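Local coordinates for protein xylan esterase 1 (Thermoanaerobacterium sp. 'JW/SL YS485', PDB 3FCY) that probably hydrolyses carboxylic esters, removing acetyl groups from xylan as an alpha/beta hydrolase of carbohydrate esterase family CE7, at residues Ala139-Arg143 against His179-Thr184; Phe233-Tyr237 against Leu274-Lys280; Leu243-Ala249 against Gln299-Ser304. One frame throughout, in Å; residues are numbered along the deposited sequence.

Contact 1 of 3, residues Ala139-Arg143 against His179-Thr184; sequences AMDVR and HIFLDT
Met140, on strand 136-140, meets the helix with its thioether. Its CG is anti to the backbone N (chi1 -173°) and the chain bends only at the last torsion, which lays Met140 SD 4.0 Å from Asp183 CB and turns CE onto the CG2 methyl of Thr184. Two residues on, Val142 is set roughly perpendicular to Ile180; Val142 CG1 lies 3.4 Å from Ile180 CD1, tighter than a usual carbon-carbon contact, and also near Ile180 CG2. The strand belongs to the central sheet of the alpha/beta hydrolase fold, and helix 176-192 packs beside it; Val142 also touches helix 209-220, which follows the predicted nucleophile Ser208. Arg143 then reaches out in an extended chain and grips the Asp183 carboxylate side-on. Arg143 NE donates to Asp183 OD2 at 2.6 Å. Arg143 NH2 donates to Asp183 OD1 at 2.8 Å, and both oxygens use a syn lone pair. The two planes are only 24° apart. His179 CB lies over the outer part of one guanidinium face, 3.5 Å from Arg143 NH1. A leucine in place of Arg143 would probably leave the buried Asp183 carboxylate without its charged mate and release its rotation. At the backbone, one water accepts from Arg143 N and donates to Asp183 OD2 at 2.8 Å, while NH2 of the arginine has a second acceptor in Val90 O.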
loop_
_atom_site.group_PDB
_atom_site.type_symbol
_atom_site.label_atom_id
_atom_site.label_comp_id
_atom_site.label_asym_id
_atom_site.label_seq_id
_atom_site.Cartn_x
_atom_site.Cartn_y
_atom_site.Cartn_z
ATOM N N ALA A 139 25.393 18.325 20.297
ATOM C CA ALA A 139 24.172 17.893 19.613
ATOM C C ALA A 139 22.985 18.237 20.508
ATOM O O ALA A 139 22.775 17.604 21.543
ATOM C CB ALA A 139 24.219 16.394 19.346
ATOM N N MET A 140 22.214 19.237 20.092
ATOM C CA MET A 140 21.062 19.724 20.852
ATOM C C MET A 140 19.772 18.939 20.636
ATOM O O MET A 140 19.506 18.446 19.536
ATOM C CB MET A 140 20.803 21.193 20.494
ATOM C CG MET A 140 19.727 21.881 21.330
ATOM S SD MET A 140 19.203 23.463 20.612
ATOM C CE MET A 140 17.829 22.920 19.580
ATOM N N ASP A 141 18.978 18.822 21.696
ATOM C CA ASP A 141 17.685 18.151 21.611
ATOM C C ASP A 141 16.655 19.259 21.457
ATOM O O ASP A 141 16.721 20.274 22.157
ATOM C CB ASP A 141 17.369 17.354 22.881
ATOM C CG ASP A 141 18.136 16.050 22.965
ATOM O OD1 ASP A 141 18.516 15.510 21.901
ATOM O OD2 ASP A 141 18.339 15.555 24.095
ATOM N N VAL A 142 15.718 19.077 20.532
ATOM C CA VAL A 142 14.672 20.068 20.314
ATOM C C VAL A 142 13.636 19.936 21.428
ATOM O O VAL A 142 13.347 18.829 21.884
ATOM C CB VAL A 142 13.981 19.870 18.942
ATOM C CG1 VAL A 142 12.765 20.787 18.825
ATOM C CG2 VAL A 142 14.970 20.167 17.813
ATOM N N ARG A 143 13.100 21.070 21.873
ATOM C CA ARG A 143 12.087 21.082 22.926
ATOM C C ARG A 143 10.938 20.127 22.630
ATOM O O ARG A 143 10.424 20.091 21.518
ATOM C CB ARG A 143 11.493 22.484 23.086
ATOM C CG ARG A 143 12.478 23.563 23.469
ATOM C CD ARG A 143 11.773 24.901 23.632
ATOM N NE ARG A 143 12.711 25.945 24.024
ATOM C CZ ARG A 143 12.379 27.054 24.674
ATOM N NH1 ARG A 143 11.112 27.275 25.012
ATOM N NH2 ARG A 143 13.316 27.935 24.997
ATOM N N HIS A 179 10.898 29.775 19.575
ATOM C CA HIS A 179 11.725 29.519 20.750
ATOM C C HIS A 179 12.833 28.525 20.402
ATOM O O HIS A 179 13.983 28.696 20.809
ATOM C CB HIS A 179 10.882 28.951 21.896
ATOM C CG HIS A 179 9.631 29.728 22.167
ATOM N ND1 HIS A 179 9.569 31.100 22.064
ATOM C CD2 HIS A 179 8.398 29.322 22.558
ATOM C CE1 HIS A 179 8.352 31.509 22.378
ATOM N NE2 HIS A 179 7.621 30.450 22.681
ATOM N N ILE A 180 12.475 27.486 19.654
ATOM C CA ILE A 180 13.439 26.474 19.240
ATOM C C ILE A 180 14.563 27.120 18.432
ATOM O O ILE A 180 15.737 26.833 18.659
ATOM C CB ILE A 180 12.763 25.364 18.401
ATOM C CG1 ILE A 180 11.746 24.611 19.271
ATOM C CG2 ILE A 180 13.821 24.391 17.868
ATOM C CD1 ILE A 180 10.898 23.598 18.515
ATOM N N PHE A 181 14.208 27.992 17.490
ATOM C CA PHE A 181 15.222 28.676 16.693
ATOM C C PHE A 181 16.121 29.458 17.649
ATOM O O PHE A 181 17.349 29.423 17.530
ATOM C CB PHE A 181 14.577 29.640 15.692
ATOM C CG PHE A 181 13.962 28.971 14.482
ATOM C CD1 PHE A 181 13.821 27.588 14.412
ATOM C CD2 PHE A 181 13.493 29.743 13.420
ATOM C CE1 PHE A 181 13.220 26.983 13.304
ATOM C CE2 PHE A 181 12.889 29.151 12.310
ATOM C CZ PHE A 181 12.752 27.768 12.252
ATOM N N LEU A 182 15.510 30.161 18.603
ATOM C CA LEU A 182 16.279 30.930 19.578
ATOM C C LEU A 182 17.207 30.025 20.382
ATOM O O LEU A 182 18.325 30.426 20.718
ATOM C CB LEU A 182 15.347 31.703 20.521
ATOM C CG LEU A 182 14.625 32.903 19.894
ATOM C CD1 LEU A 182 13.691 33.547 20.926
ATOM C CD2 LEU A 182 15.655 33.912 19.384
ATOM N N ASP A 183 16.755 28.810 20.691
ATOM C CA ASP A 183 17.601 27.881 21.439
ATOM C C ASP A 183 18.882 27.599 20.647
ATOM O O ASP A 183 19.969 27.547 21.221
ATOM C CB ASP A 183 16.897 26.540 21.700
ATOM C CG ASP A 183 15.709 26.655 22.646
ATOM O OD1 ASP A 183 15.691 27.561 23.509
ATOM O OD2 ASP A 183 14.798 25.807 22.537
ATOM N N THR A 184 18.760 27.408 19.334
ATOM C CA THR A 184 19.949 27.120 18.531
ATOM C C THR A 184 20.917 28.305 18.559
ATOM O O THR A 184 22.123 28.118 18.686
ATOM C CB THR A 184 19.608 26.774 17.041
ATOM O OG1 THR A 184 19.215 27.957 16.334
ATOM C CG2 THR A 184 18.486 25.746 16.970
HETATM O O HOH W 1 15.279 23.245 21.495
#

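Contact 2 of 3, residues Phe233-Tyr237 against Leu274-Lys280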
loop_
_atom_site.group_PDB
_atom_site.type_symbol
_atom_site.label_atom_id
_atom_site.label_comp_id
_atom_site.label_asym_id
_atom_site.label_seq_id
_atom_site.Cartn_x
_atom_site.Cartn_y
_atom_site.Cartn_z
ATOM N N PHE A 233 14.086 21.078 6.157
ATOM C CA PHE A 233 12.659 21.055 6.458
ATOM C C PHE A 233 12.387 22.464 7.003
ATOM O O PHE A 233 13.333 23.184 7.326
ATOM C CB PHE A 233 12.426 19.989 7.538
ATOM C CG PHE A 233 10.997 19.846 7.997
ATOM C CD1 PHE A 233 9.980 19.536 7.101
ATOM C CD2 PHE A 233 10.688 19.927 9.357
ATOM C CE1 PHE A 233 8.679 19.301 7.551
ATOM C CE2 PHE A 233 9.395 19.693 9.815
ATOM C CZ PHE A 233 8.388 19.379 8.908
ATOM N N LEU A 234 11.118 22.857 7.089
ATOM C CA LEU A 234 10.734 24.176 7.612
ATOM C C LEU A 234 11.001 25.325 6.644
ATOM O O LEU A 234 11.360 26.431 7.059
ATOM C CB LEU A 234 11.463 24.462 8.931
ATOM C CG LEU A 234 11.310 23.441 10.063
ATOM C CD1 LEU A 234 12.182 23.877 11.235
ATOM C CD2 LEU A 234 9.845 23.325 10.487
ATOM N N SER A 235 10.803 25.075 5.358
ATOM C CA SER A 235 11.048 26.100 4.359
ATOM C C SER A 235 9.962 26.218 3.298
ATOM O O SER A 235 9.502 25.213 2.757
ATOM C CB SER A 235 12.386 25.826 3.666
ATOM O OG SER A 235 12.588 26.687 2.556
ATOM N N ASP A 236 9.543 27.451 3.019
ATOM C CA ASP A 236 8.573 27.696 1.957
ATOM C C ASP A 236 7.282 26.885 2.129
ATOM O O ASP A 236 6.852 26.185 1.215
ATOM C CB ASP A 236 9.261 27.344 0.635
ATOM C CG ASP A 236 8.678 28.066 -0.557
ATOM O OD1 ASP A 236 7.888 29.016 -0.384
ATOM O OD2 ASP A 236 9.037 27.675 -1.683
ATOM N N TYR A 237 6.665 26.999 3.301
ATOM C CA TYR A 237 5.435 26.267 3.618
ATOM C C TYR A 237 4.366 26.279 2.525
ATOM O O TYR A 237 3.903 25.222 2.106
ATOM C CB TYR A 237 4.848 26.800 4.929
ATOM C CG TYR A 237 5.796 26.658 6.103
ATOM C CD1 TYR A 237 6.152 25.399 6.597
ATOM C CD2 TYR A 237 6.358 27.782 6.705
ATOM C CE1 TYR A 237 7.049 25.269 7.659
ATOM C CE2 TYR A 237 7.252 27.664 7.766
ATOM C CZ TYR A 237 7.593 26.409 8.236
ATOM O OH TYR A 237 8.481 26.309 9.278
ATOM N N LEU A 274 3.173 31.893 9.286
ATOM C CA LEU A 274 4.151 30.807 9.217
ATOM C C LEU A 274 5.448 31.363 8.624
ATOM O O LEU A 274 6.516 30.759 8.739
ATOM C CB LEU A 274 3.627 29.660 8.343
ATOM C CG LEU A 274 2.492 28.807 8.927
ATOM C CD1 LEU A 274 2.013 27.807 7.886
ATOM C CD2 LEU A 274 2.975 28.087 10.178
ATOM N N GLY A 275 5.340 32.523 7.984
ATOM C CA GLY A 275 6.502 33.158 7.390
ATOM C C GLY A 275 7.552 33.508 8.428
ATOM O O GLY A 275 8.739 33.605 8.114
ATOM N N TYR A 276 7.124 33.697 9.672
ATOM C CA TYR A 276 8.049 34.027 10.752
ATOM C C TYR A 276 9.039 32.905 11.021
ATOM O O TYR A 276 10.160 33.154 11.477
ATOM C CB TYR A 276 7.289 34.322 12.046
ATOM C CG TYR A 276 6.572 35.647 12.064
ATOM C CD1 TYR A 276 7.277 36.849 11.948
ATOM C CD2 TYR A 276 5.191 35.707 12.222
ATOM C CE1 TYR A 276 6.616 38.080 11.995
ATOM C CE2 TYR A 276 4.523 36.926 12.268
ATOM C CZ TYR A 276 5.240 38.107 12.155
ATOM O OH TYR A 276 4.571 39.308 12.202
ATOM N N ILE A 277 8.625 31.669 10.752
ATOM C CA ILE A 277 9.494 30.526 10.993
ATOM C C ILE A 277 9.846 29.776 9.715
ATOM O O ILE A 277 10.103 28.571 9.735
ATOM C CB ILE A 277 8.861 29.549 12.016
ATOM C CG1 ILE A 277 7.498 29.059 11.516
ATOM C CG2 ILE A 277 8.707 30.252 13.364
ATOM C CD1 ILE A 277 6.855 28.022 12.420
ATOM N N ASP A 278 9.847 30.509 8.605
ATOM C CA ASP A 278 10.188 29.963 7.296
ATOM C C ASP A 278 11.676 30.264 7.120
ATOM O O ASP A 278 12.049 31.422 6.900
ATOM C CB ASP A 278 9.379 30.682 6.210
ATOM C CG ASP A 278 9.638 30.134 4.818
ATOM O OD1 ASP A 278 10.672 29.465 4.622
ATOM O OD2 ASP A 278 8.812 30.385 3.915
ATOM N N VAL A 279 12.524 29.242 7.221
ATOM C CA VAL A 279 13.966 29.453 7.094
ATOM C C VAL A 279 14.407 30.150 5.811
ATOM O O VAL A 279 15.471 30.776 5.780
ATOM C CB VAL A 279 14.768 28.131 7.234
ATOM C CG1 VAL A 279 14.576 27.562 8.629
ATOM C CG2 VAL A 279 14.344 27.129 6.167
ATOM N N LYS A 280 13.605 30.060 4.755
ATOM C CA LYS A 280 13.984 30.720 3.514
ATOM C C LYS A 280 13.976 32.232 3.738
ATOM O O LYS A 280 14.616 32.973 2.993
ATOM C CB LYS A 280 13.024 30.355 2.374
ATOM C CG LYS A 280 11.885 31.340 2.175
ATOM C CD LYS A 280 10.998 30.940 1.014
ATOM C CE LYS A 280 9.982 32.028 0.712
ATOM N NZ LYS A 280 9.232 32.442 1.932
#
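Ser235 and Asp278 face each other with CA atoms 4.9 Å apart, the point where the two backbones come nearest. Leu234 O takes the N-H of Val279 N at 3.0 Å. Asp236 N gives an almost straight bond (173°) to Asp278 OD1 at 2.8 Å. The same oxygen accepts from Lys280 N, a capping bond to Asp278, which stands at the N-cap position of the weakly bonded helix 279-282. The two donors come from opposite faces of the carboxylate plane, which should hold the group against turning. Beside them Ser235 CB lies 3.4 Å from Val279 CG2, a tight carbon pair. Tyr237 closes the other end: Tyr237 OH donates to Ile277 O at 2.8 Å, from above the carbonyl plane, while Leu274 O lies at the ring edge, 3.3 Å from Tyr237 CE2, and Leu274 CB rests against CD2.

The packing is looser where the Asp236 and Lys280 side chains pass at a slant. Asp236 OD1 comes no nearer than 3.8 Å, to Lys280 CE. The Lys280 chain bends at its last torsion (chi4 -52°), and NZ forms a salt bridge with Asp278 OD2 and a hydrogen bond to Asn44 O. Asp236 turns instead to Tyr40 OH and the backbone of Thr43 and Asn44. This side too is buried, so looseness here does not mean solvent.

The contact joins the loop after strand 226-230 to the start of helix 279-282 in this alpha/beta hydrolase; in that loop Phe233 makes a backbone hydrogen bond with Ser208, the predicted nucleophile. Helix 176-192 lies against Leu234 and Ile277, helix 303-310 against Ser235, Asp236 and Lys280, and helix 209-220 against Val279.

Contact 3 of 3, residues Leu243-Ala249 against Gln299-Ser304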
loop_
_atom_site.group_PDB
_atom_site.type_symbol
_atom_site.label_atom_id
_atom_site.label_comp_id
_atom_site.label_asym_id
_atom_site.label_seq_id
_atom_site.Cartn_x
_atom_site.Cartn_y
_atom_site.Cartn_z
ATOM N N LEU A 243 1.872 22.133 -3.929
ATOM C CA LEU A 243 2.204 20.890 -4.623
ATOM C C LEU A 243 1.397 19.699 -4.108
ATOM O O LEU A 243 1.680 18.558 -4.469
ATOM C CB LEU A 243 3.699 20.586 -4.460
ATOM C CG LEU A 243 4.690 21.612 -5.015
ATOM C CD1 LEU A 243 6.099 21.265 -4.561
ATOM C CD2 LEU A 243 4.603 21.635 -6.534
ATOM N N ASP A 244 0.390 19.969 -3.283
ATOM C CA ASP A 244 -0.431 18.907 -2.699
ATOM C C ASP A 244 0.492 17.939 -1.963
ATOM O O ASP A 244 0.280 16.726 -1.971
ATOM C CB ASP A 244 -1.215 18.140 -3.777
ATOM C CG ASP A 244 -2.306 18.978 -4.430
ATOM O OD1 ASP A 244 -2.836 19.906 -3.781
ATOM O OD2 ASP A 244 -2.652 18.688 -5.597
ATOM N N LEU A 245 1.521 18.489 -1.326
ATOM C CA LEU A 245 2.493 17.687 -0.594
ATOM C C LEU A 245 2.499 18.010 0.895
ATOM O O LEU A 245 3.407 17.602 1.626
ATOM C CB LEU A 245 3.891 17.905 -1.192
ATOM C CG LEU A 245 4.513 16.765 -2.007
ATOM C CD1 LEU A 245 3.443 15.888 -2.611
ATOM C CD2 LEU A 245 5.421 17.350 -3.082
ATOM N N ALA A 246 1.494 18.760 1.341
ATOM C CA ALA A 246 1.375 19.102 2.752
ATOM C C ALA A 246 0.920 17.829 3.462
ATOM O O ALA A 246 -0.183 17.756 4.008
ATOM C CB ALA A 246 0.353 20.221 2.953
ATOM N N LYS A 247 1.781 16.822 3.413
ATOM C CA LYS A 247 1.527 15.531 4.033
ATOM C C LYS A 247 2.851 15.022 4.585
ATOM O O LYS A 247 3.868 15.722 4.520
ATOM C CB LYS A 247 0.952 14.545 3.006
ATOM C CG LYS A 247 1.834 14.293 1.786
ATOM C CD LYS A 247 1.122 13.391 0.780
ATOM C CE LYS A 247 1.928 13.194 -0.503
ATOM N NZ LYS A 247 3.215 12.458 -0.303
ATOM N N ASN A 248 2.847 13.809 5.122
ATOM C CA ASN A 248 4.061 13.251 5.700
ATOM C C ASN A 248 4.529 14.208 6.795
ATOM O O ASN A 248 3.775 14.500 7.723
ATOM C CB ASN A 248 5.142 13.090 4.622
ATOM C CG ASN A 248 4.713 12.152 3.500
ATOM O OD1 ASN A 248 4.334 11.007 3.749
ATOM N ND2 ASN A 248 4.776 12.637 2.261
ATOM N N ALA A 249 5.753 14.717 6.679
ATOM C CA ALA A 249 6.286 15.635 7.688
ATOM C C ALA A 249 5.498 16.942 7.795
ATOM O O ALA A 249 5.428 17.544 8.867
ATOM C CB ALA A 249 7.757 15.933 7.398
ATOM N N GLN A 299 9.910 13.867 -1.681
ATOM C CA GLN A 299 8.561 14.419 -1.620
ATOM C C GLN A 299 8.223 14.914 -0.213
ATOM O O GLN A 299 7.204 15.571 -0.005
ATOM C CB GLN A 299 7.536 13.378 -2.087
ATOM C CG GLN A 299 7.503 13.222 -3.605
ATOM C CD GLN A 299 6.588 12.107 -4.070
ATOM O OE1 GLN A 299 5.424 12.033 -3.674
ATOM N NE2 GLN A 299 7.108 11.236 -4.926
ATOM N N VAL A 300 9.085 14.594 0.749
ATOM C CA VAL A 300 8.902 15.028 2.130
ATOM C C VAL A 300 9.285 16.511 2.186
ATOM O O VAL A 300 8.553 17.341 2.728
ATOM C CB VAL A 300 9.805 14.217 3.082
ATOM C CG1 VAL A 300 9.621 14.686 4.517
ATOM C CG2 VAL A 300 9.471 12.738 2.962
ATOM N N CYS A 301 10.448 16.830 1.626
ATOM C CA CYS A 301 10.926 18.204 1.552
ATOM C C CYS A 301 11.137 18.481 0.067
ATOM O O CYS A 301 12.242 18.318 -0.463
ATOM C CB CYS A 301 12.244 18.383 2.314
ATOM S SG CYS A 301 12.097 18.334 4.128
ATOM N N PRO A 302 10.067 18.892 -0.626
ATOM C CA PRO A 302 10.086 19.198 -2.060
ATOM C C PRO A 302 11.345 19.950 -2.476
ATOM O O PRO A 302 11.730 20.928 -1.841
ATOM C CB PRO A 302 8.826 20.035 -2.245
ATOM C CG PRO A 302 7.888 19.428 -1.249
ATOM C CD PRO A 302 8.771 19.264 -0.029
ATOM N N PRO A 303 11.999 19.498 -3.558
ATOM C CA PRO A 303 13.223 20.132 -4.058
ATOM C C PRO A 303 13.083 21.646 -4.175
ATOM O O PRO A 303 14.006 22.388 -3.843
ATOM C CB PRO A 303 13.426 19.467 -5.413
ATOM C CG PRO A 303 12.878 18.087 -5.184
ATOM C CD PRO A 303 11.603 18.366 -4.415
ATOM N N SER A 304 11.921 22.102 -4.634
ATOM C CA SER A 304 11.679 23.533 -4.795
ATOM C C SER A 304 11.769 24.305 -3.477
ATOM O O SER A 304 12.251 25.440 -3.450
ATOM C CB SER A 304 10.316 23.775 -5.460
ATOM O OG SER A 304 9.254 23.191 -4.724
HETATM O O HOH W 2 5.303 15.502 1.829
HETATM O O HOH W 3 6.446 16.216 4.229
#
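Pro302 receives two leucines on its ring: Leu243 CD1 lies 3.8 Å from Pro302 CB, and Leu245 CD2 lies 3.7 Å from Pro302 CG. Each leucine runs antiparallel to the ring, and methyls make the contact. Leu245 can be followed outward. Its CB points toward the facing segment without closing on it; Leu245 CG comes to 3.6 Å from Gln299 O; there the branches part, CD2 turning to the proline and CD1 toward the Gln299 amide, whose OE1 it approaches only to 4.5 Å. With both torsions off the staggered values (chi1 -108°, chi2 26°), CD2 comes to rest on the ring. Leu243 CD1 also touches Ser304 OG, a hydroxyl hydrogen-bonded to Asp31 and Arg239.

At the other end Ala249 CB meets Val300 CG1 at 3.7 Å. Between these apolar patches the backbones are joined through water: one molecule donates to Leu245 O and to Gln299 O (2.6 Å from the water oxygen to the latter), another to Lys247 O and Val300 O, although other acceptors elsewhere may compete for their protons.

Leu243 and Leu245 flank Asp244, the positive-phi residue of the Schellman motif that ends helix 237-242. The facing segment directly follows Asp298, whose OD1 accepts from Cys301 N; this is the loop that, in an alpha/beta hydrolase, carries the acid of the catalytic triad, here predicted to be Asp298 with Ser208 and His327.

Overall arrangement
All the touching residues of contacts 1 and 2 are buried, whereas contact 3, its centre about 18 Å from the centre of the chain, is only partly so. Their chemistry follows: a side-on salt bridge joins the strand segment to a helix in contact 1, a shared carboxylate and backbone bonds join the segments of contact 2, and methyl packing with water bridges serves contact 3. Contact 2 is the middle member. Phe181, which faces away from its own partner segment in contact 1, packs on Leu234 and Ile277, and Phe233 lies against Ala249 and Cys301 of contact 3. Contacts 1 and 3 do not touch, their nearest atoms being about 12 Å apart. Helix 303-310 is common to contacts 2 and 3.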